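Local coordinates for propionate kinase (Francisella tularensis subsp. tularensis, PDB 3KHY), which probably catalyses the reversible, magnesium-dependent transfer of phosphate between ATP and acetate or propionate, as a homodimer of the acetokinase family, at residues S336-N340 and L341-I345; S297-V300 and A301-A305. One frame throughout, in Å; residues are numbered along the deposited sequence.

Interaction 1: residues S336-N340 and L341-I345; sequences SKLAN and LGFMI
L338 and L341 are joined across a tight 3-10-like turn where the chain leaves helix 328-337: L341 N donates to L338 O at 3.0 Å in a fairly straight bond. One residue on, G342 N reaches A339 O at 3.2 Å. Both are i to i+3 bonds, and in each the donor stands more than 50° above the carbonyl plane, as happens when the chain winds more tightly than an alpha helix. G342 then takes a positive phi, most easily adopted by glycine, and the chain turns into the extended F343-I345 run leading to helix 347-351.

This reversal folds three apolar side chains together on the inner side of the turn. The two leucines cross obliquely, meeting methyl to methyl, CD2 of L338 against CD2 of L341 at 4.0 Å. L338 also supplies CD1 over one face of the F343 ring, while its CB approaches F343 CD1 at 3.7 Å. With CG beside the backbone N (chi1 -66°) the ring is directed back under the turn, and a chi2 of 88° turns it so that L338 O and L341 CB lie at its edge, in its plane. Branched leucines suit this place because each can offer methyls to more than one neighbour; the flat phenylalanine extends the layer inward, to L317 of strand 316-320 and M308. N340, on the outer side, suits the subunit boundary: its ND2 hydrogen-bonds I309 O of the second subunit.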
ATOM      1  N   SER A 336      -3.031  18.849  10.861  1.00 15.77           N
ATOM      2  CA  SER A 336      -2.509  18.583  12.196  1.00 18.34           C
ATOM      3  C   SER A 336      -1.486  17.445  12.163  1.00 19.86           C
ATOM      4  O   SER A 336      -0.420  17.522  12.783  1.00 20.33           O
ATOM      5  CB  SER A 336      -3.658  18.215  13.138  1.00 24.75           C
ATOM      6  OG  SER A 336      -3.181  18.045  14.453  1.00 33.67           O
ATOM      7  N   LYS A 337      -1.804  16.389  11.423  1.00 14.54           N
ATOM      8  CA  LYS A 337      -0.917  15.229  11.376  1.00 16.53           C
ATOM      9  C   LYS A 337       0.331  15.475  10.529  1.00 15.67           C
ATOM     10  O   LYS A 337       1.264  14.682  10.547  1.00 16.22           O
ATOM     11  CB  LYS A 337      -1.695  13.992  10.904  1.00 19.51           C
ATOM     12  CG  LYS A 337      -2.671  13.501  11.984  1.00 17.31           C
ATOM     13  CD  LYS A 337      -3.576  12.376  11.517  1.00 16.65           C
ATOM     14  CE  LYS A 337      -4.267  11.706  12.716  1.00 17.72           C
ATOM     15  NZ  LYS A 337      -4.993  12.670  13.613  1.00 14.52           N
ATOM     16  N   LEU A 338       0.332  16.574   9.778  1.00 14.98           N
ATOM     17  CA  LEU A 338       1.452  16.929   8.912  1.00 10.96           C
ATOM     18  C   LEU A 338       2.331  18.024   9.540  1.00 17.89           C
ATOM     19  O   LEU A 338       3.171  18.613   8.873  1.00 19.02           O
ATOM     20  CB  LEU A 338       0.945  17.389   7.545  1.00 10.43           C
ATOM     21  CG  LEU A 338       0.413  16.246   6.666  1.00 12.03           C
ATOM     22  CD1 LEU A 338      -0.471  16.783   5.534  1.00 16.54           C
ATOM     23  CD2 LEU A 338       1.541  15.378   6.114  1.00 12.31           C
ATOM     24  N   ALA A 339       2.150  18.260  10.831  1.00 16.58           N
ATOM     25  CA  ALA A 339       2.898  19.306  11.528  1.00 22.46           C
ATOM     26  C   ALA A 339       4.418  19.173  11.354  1.00 23.85           C
ATOM     27  O   ALA A 339       5.105  20.165  11.135  1.00 20.19           O
ATOM     28  CB  ALA A 339       2.523  19.333  13.012  1.00 21.01           C
ATOM     29  N   ASN A 340       4.947  17.955  11.442  1.00 18.91           N
ATOM     30  CA  ASN A 340       6.402  17.780  11.374  1.00 19.80           C
ATOM     31  C   ASN A 340       6.975  18.019   9.983  1.00 22.19           C
ATOM     32  O   ASN A 340       8.198  18.068   9.804  1.00 22.38           O
ATOM     33  CB  ASN A 340       6.826  16.401  11.892  1.00 16.52           C
ATOM     34  CG  ASN A 340       6.531  16.221  13.366  1.00 22.50           C
ATOM     35  OD1 ASN A 340       6.706  17.147  14.162  1.00 22.03           O
ATOM     36  ND2 ASN A 340       6.095  15.018  13.743  1.00 17.89           N
ATOM     37  N   LEU A 341       6.095  18.172   8.995  1.00 15.88           N
ATOM     38  CA  LEU A 341       6.534  18.412   7.626  1.00 18.03           C
ATOM     39  C   LEU A 341       6.348  19.865   7.180  1.00 20.23           C
ATOM     40  O   LEU A 341       6.410  20.155   5.986  1.00 21.33           O
ATOM     41  CB  LEU A 341       5.788  17.497   6.652  1.00 18.30           C
ATOM     42  CG  LEU A 341       6.319  16.081   6.422  1.00 30.24           C
ATOM     43  CD1 LEU A 341       6.366  15.313   7.716  1.00 34.13           C
ATOM     44  CD2 LEU A 341       5.455  15.355   5.401  1.00 25.04           C
ATOM     45  N   GLY A 342       6.110  20.769   8.120  1.00 19.31           N
ATOM     46  CA  GLY A 342       6.014  22.178   7.774  1.00 21.79           C
ATOM     47  C   GLY A 342       4.679  22.614   7.181  1.00 21.70           C
ATOM     48  O   GLY A 342       4.642  23.543   6.378  1.00 18.06           O
ATOM     49  N   PHE A 343       3.593  21.939   7.566  1.00 18.32           N
ATOM     50  CA  PHE A 343       2.234  22.360   7.218  1.00 16.45           C
ATOM     51  C   PHE A 343       1.539  22.904   8.456  1.00 20.73           C
ATOM     52  O   PHE A 343       1.592  22.294   9.528  1.00 15.69           O
ATOM     53  CB  PHE A 343       1.399  21.182   6.673  1.00 15.41           C
ATOM     54  CG  PHE A 343       1.894  20.633   5.355  1.00 16.16           C
ATOM     55  CD1 PHE A 343       2.858  19.638   5.321  1.00 11.99           C
ATOM     56  CD2 PHE A 343       1.383  21.108   4.155  1.00 17.23           C
ATOM     57  CE1 PHE A 343       3.318  19.122   4.109  1.00 15.96           C
ATOM     58  CE2 PHE A 343       1.843  20.610   2.939  1.00 14.14           C
ATOM     59  CZ  PHE A 343       2.806  19.611   2.917  1.00 16.95           C
HETATM   60  N   MSE A 344       0.866  24.041   8.307  1.00 16.45           N
HETATM   61  CA  MSE A 344       0.125  24.647   9.416  1.00 14.61           C
HETATM   62  C   MSE A 344      -1.090  25.342   8.861  1.00 17.15           C
HETATM   63  O   MSE A 344      -0.982  26.112   7.905  1.00 13.28           O
HETATM   64  CB  MSE A 344       0.976  25.691  10.140  1.00 16.65           C
HETATM   65  CG  MSE A 344       2.277  25.138  10.706  1.00 29.91           C
HETATM   66 SE   MSE A 344       1.936  24.056  12.299  1.00 65.30          SE
HETATM   67  CE  MSE A 344       0.708  25.269  13.224  1.00 43.93           C
ATOM     68  N   ILE A 345      -2.235  25.112   9.491  1.00 18.61           N
ATOM     69  CA  ILE A 345      -3.485  25.647   8.986  1.00 18.40           C
ATOM     70  C   ILE A 345      -3.800  26.977   9.649  1.00 22.36           C
ATOM     71  O   ILE A 345      -3.365  27.231  10.773  1.00 23.93           O
ATOM     72  CB  ILE A 345      -4.631  24.650   9.236  1.00 21.23           C
ATOM     73  CG1 ILE A 345      -5.587  24.616   8.035  1.00 26.06           C
ATOM     74  CG2 ILE A 345      -5.323  24.944  10.569  1.00 22.58           C
ATOM     75  CD1 ILE A 345      -6.519  23.443   8.033  1.00 23.59           C
TER

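Interaction 2: residues S297-V300 and A301-A305; sequences SHRV and AKFVA
Four backbone hydrogen bonds, each from residue i+4 back to i, join S297-V300 to A301-A305: A301 N to S297 O, K302 N to H298 O (2.8 Å), F303 N to R299 O and V304 N to V300 O, the last nearly straight at 171°. R299 O also lies at the F303 ring edge, in its plane.

Between side chains, the lysine's aliphatic part lies across the imidazole. K302 CG makes an off-centre CH-pi contact, 4.1 Å from the H298 ring centroid, and K302 CD comes within 3.2 Å of H298 NE2.

These residues form the second half of helix 287-307 in an acetokinase fold of the actin-like ATPase clan. F303 and V304 pack on I207 of the five-stranded sheet; the V300 side chain is about 4 Å from that of L201, which probably binds ATP.

The polar ends diverge. A bend at chi3 (69°) carries the lysine's ammonium to a salt bridge with D217 of the second subunit, H298 NE2 hydrogen-bonds Y310 OH of that subunit, and R299 NH1 reaches the carbonyls of S234 and G227.

Among apolar contacts, R299 CG lies 4.0 Å from F303 CE2, the long arginine lending methylenes to the ring. Compact, branched V300 and V304 meet at CG1 and CG2, 4.2 Å apart.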
ATOM      1  N   SER A 297      -7.764  10.262   8.312  1.00 10.22           N
ATOM      2  CA  SER A 297      -6.897  11.433   8.200  1.00 10.64           C
ATOM      3  C   SER A 297      -5.425  11.055   8.177  1.00 11.55           C
ATOM      4  O   SER A 297      -4.645  11.642   7.443  1.00 11.19           O
ATOM      5  CB  SER A 297      -7.154  12.411   9.351  1.00 10.94           C
ATOM      6  OG  SER A 297      -8.509  12.845   9.365  1.00 15.23           O
ATOM      7  N   HIS A 298      -5.046  10.092   9.012  1.00 15.14           N
ATOM      8  CA  HIS A 298      -3.645   9.661   9.078  1.00 14.57           C
ATOM      9  C   HIS A 298      -3.189   9.045   7.765  1.00 16.58           C
ATOM     10  O   HIS A 298      -2.060   9.257   7.315  1.00 12.42           O
ATOM     11  CB  HIS A 298      -3.453   8.658  10.200  1.00 10.98           C
ATOM     12  CG  HIS A 298      -2.034   8.225  10.368  1.00 18.52           C
ATOM     13  ND1 HIS A 298      -1.064   9.053  10.892  1.00 31.55           N
ATOM     14  CD2 HIS A 298      -1.417   7.059  10.070  1.00 15.45           C
ATOM     15  CE1 HIS A 298       0.092   8.414  10.911  1.00 28.21           C
ATOM     16  NE2 HIS A 298      -0.097   7.200  10.424  1.00 23.93           N
ATOM     17  N   ARG A 299      -4.069   8.280   7.126  1.00 12.57           N
ATOM     18  CA  ARG A 299      -3.683   7.685   5.854  1.00 10.88           C
ATOM     19  C   ARG A 299      -3.455   8.768   4.792  1.00 11.52           C
ATOM     20  O   ARG A 299      -2.468   8.709   4.045  1.00 12.13           O
ATOM     21  CB  ARG A 299      -4.688   6.640   5.359  1.00  9.74           C
ATOM     22  CG  ARG A 299      -4.146   5.940   4.106  1.00 19.07           C
ATOM     23  CD  ARG A 299      -4.919   4.714   3.696  1.00 22.87           C
ATOM     24  NE  ARG A 299      -5.126   3.741   4.775  1.00 16.74           N
ATOM     25  CZ  ARG A 299      -5.976   2.729   4.656  1.00 23.36           C
ATOM     26  NH1 ARG A 299      -6.648   2.587   3.513  1.00 17.50           N
ATOM     27  NH2 ARG A 299      -6.166   1.875   5.658  1.00 18.82           N
ATOM     28  N   VAL A 300      -4.323   9.779   4.749  1.00  8.75           N
ATOM     29  CA  VAL A 300      -4.088  10.884   3.805  1.00  9.69           C
ATOM     30  C   VAL A 300      -2.742  11.550   4.109  1.00 10.50           C
ATOM     31  O   VAL A 300      -1.953  11.827   3.201  1.00 12.28           O
ATOM     32  CB  VAL A 300      -5.193  11.973   3.861  1.00 11.56           C
ATOM     33  CG1 VAL A 300      -4.822  13.171   2.942  1.00  9.26           C
ATOM     34  CG2 VAL A 300      -6.559  11.388   3.490  1.00 16.84           C
ATOM     35  N   ALA A 301      -2.489  11.831   5.387  1.00 12.24           N
ATOM     36  CA  ALA A 301      -1.225  12.450   5.774  1.00 10.75           C
ATOM     37  C   ALA A 301      -0.017  11.597   5.385  1.00 12.89           C
ATOM     38  O   ALA A 301       0.988  12.133   4.924  1.00 13.89           O
ATOM     39  CB  ALA A 301      -1.204  12.767   7.267  1.00 11.46           C
ATOM     40  N   LYS A 302      -0.106  10.272   5.560  1.00 11.78           N
ATOM     41  CA  LYS A 302       0.985   9.388   5.150  1.00 13.95           C
ATOM     42  C   LYS A 302       1.292   9.443   3.642  1.00 14.93           C
ATOM     43  O   LYS A 302       2.464   9.412   3.246  1.00  9.93           O
ATOM     44  CB  LYS A 302       0.734   7.936   5.598  1.00 12.09           C
ATOM     45  CG  LYS A 302       1.158   7.698   7.045  1.00 17.98           C
ATOM     46  CD  LYS A 302       0.873   6.292   7.509  1.00 22.79           C
ATOM     47  CE  LYS A 302       1.771   5.283   6.812  1.00 24.32           C
ATOM     48  NZ  LYS A 302       1.452   3.927   7.324  1.00 24.05           N
ATOM     49  N   PHE A 303       0.250   9.512   2.815  1.00 13.50           N
ATOM     50  CA  PHE A 303       0.434   9.631   1.374  1.00 17.04           C
ATOM     51  C   PHE A 303       1.039  10.990   1.012  1.00 18.10           C
ATOM     52  O   PHE A 303       1.929  11.073   0.181  1.00 14.82           O
ATOM     53  CB  PHE A 303      -0.884   9.407   0.612  1.00 11.73           C
ATOM     54  CG  PHE A 303      -1.132   7.964   0.227  1.00 13.36           C
ATOM     55  CD1 PHE A 303      -0.713   7.472  -1.005  1.00 15.38           C
ATOM     56  CD2 PHE A 303      -1.753   7.096   1.113  1.00 16.23           C
ATOM     57  CE1 PHE A 303      -0.920   6.146  -1.347  1.00 16.92           C
ATOM     58  CE2 PHE A 303      -1.982   5.773   0.771  1.00 19.90           C
ATOM     59  CZ  PHE A 303      -1.565   5.298  -0.463  1.00 15.85           C
ATOM     60  N   VAL A 304       0.534  12.059   1.617  1.00 13.96           N
ATOM     61  CA  VAL A 304       1.101  13.373   1.385  1.00 14.43           C
ATOM     62  C   VAL A 304       2.590  13.338   1.690  1.00 15.50           C
ATOM     63  O   VAL A 304       3.408  13.754   0.874  1.00 12.82           O
ATOM     64  CB  VAL A 304       0.457  14.433   2.286  1.00 14.15           C
ATOM     65  CG1 VAL A 304       1.234  15.745   2.180  1.00 18.09           C
ATOM     66  CG2 VAL A 304      -1.011  14.631   1.899  1.00 12.00           C
ATOM     67  N   ALA A 305       2.937  12.840   2.872  1.00 10.23           N
ATOM     68  CA  ALA A 305       4.345  12.737   3.268  1.00 17.71           C
ATOM     69  C   ALA A 305       5.167  11.932   2.265  1.00 18.14           C
ATOM     70  O   ALA A 305       6.300  12.317   1.908  1.00 14.10           O
ATOM     71  CB  ALA A 305       4.470  12.127   4.665  1.00 13.22           C
TER

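Following the chain, interaction 2 comes first, within helix 287-307; strand 316-320 follows, and interaction 1 begins in the last turn of helix 328-337 and turns the chain toward helix 347-351. Each spans adjoining residues, so interaction 2 closes successive helical turns and interaction 1 a tight turn; they stand in series, neither nesting nor crossing. In space they meet along one side of helix 287-307: L341 CD2 packs 3.5 Å from A305 CB, and K337 CB lies 3.9 Å from A301 CB. The small alanines let the end of helix 328-337 and its following turn come close. Together they tie these two helices to the five-stranded sheet, through L317 and I207, and both reach the second subunit.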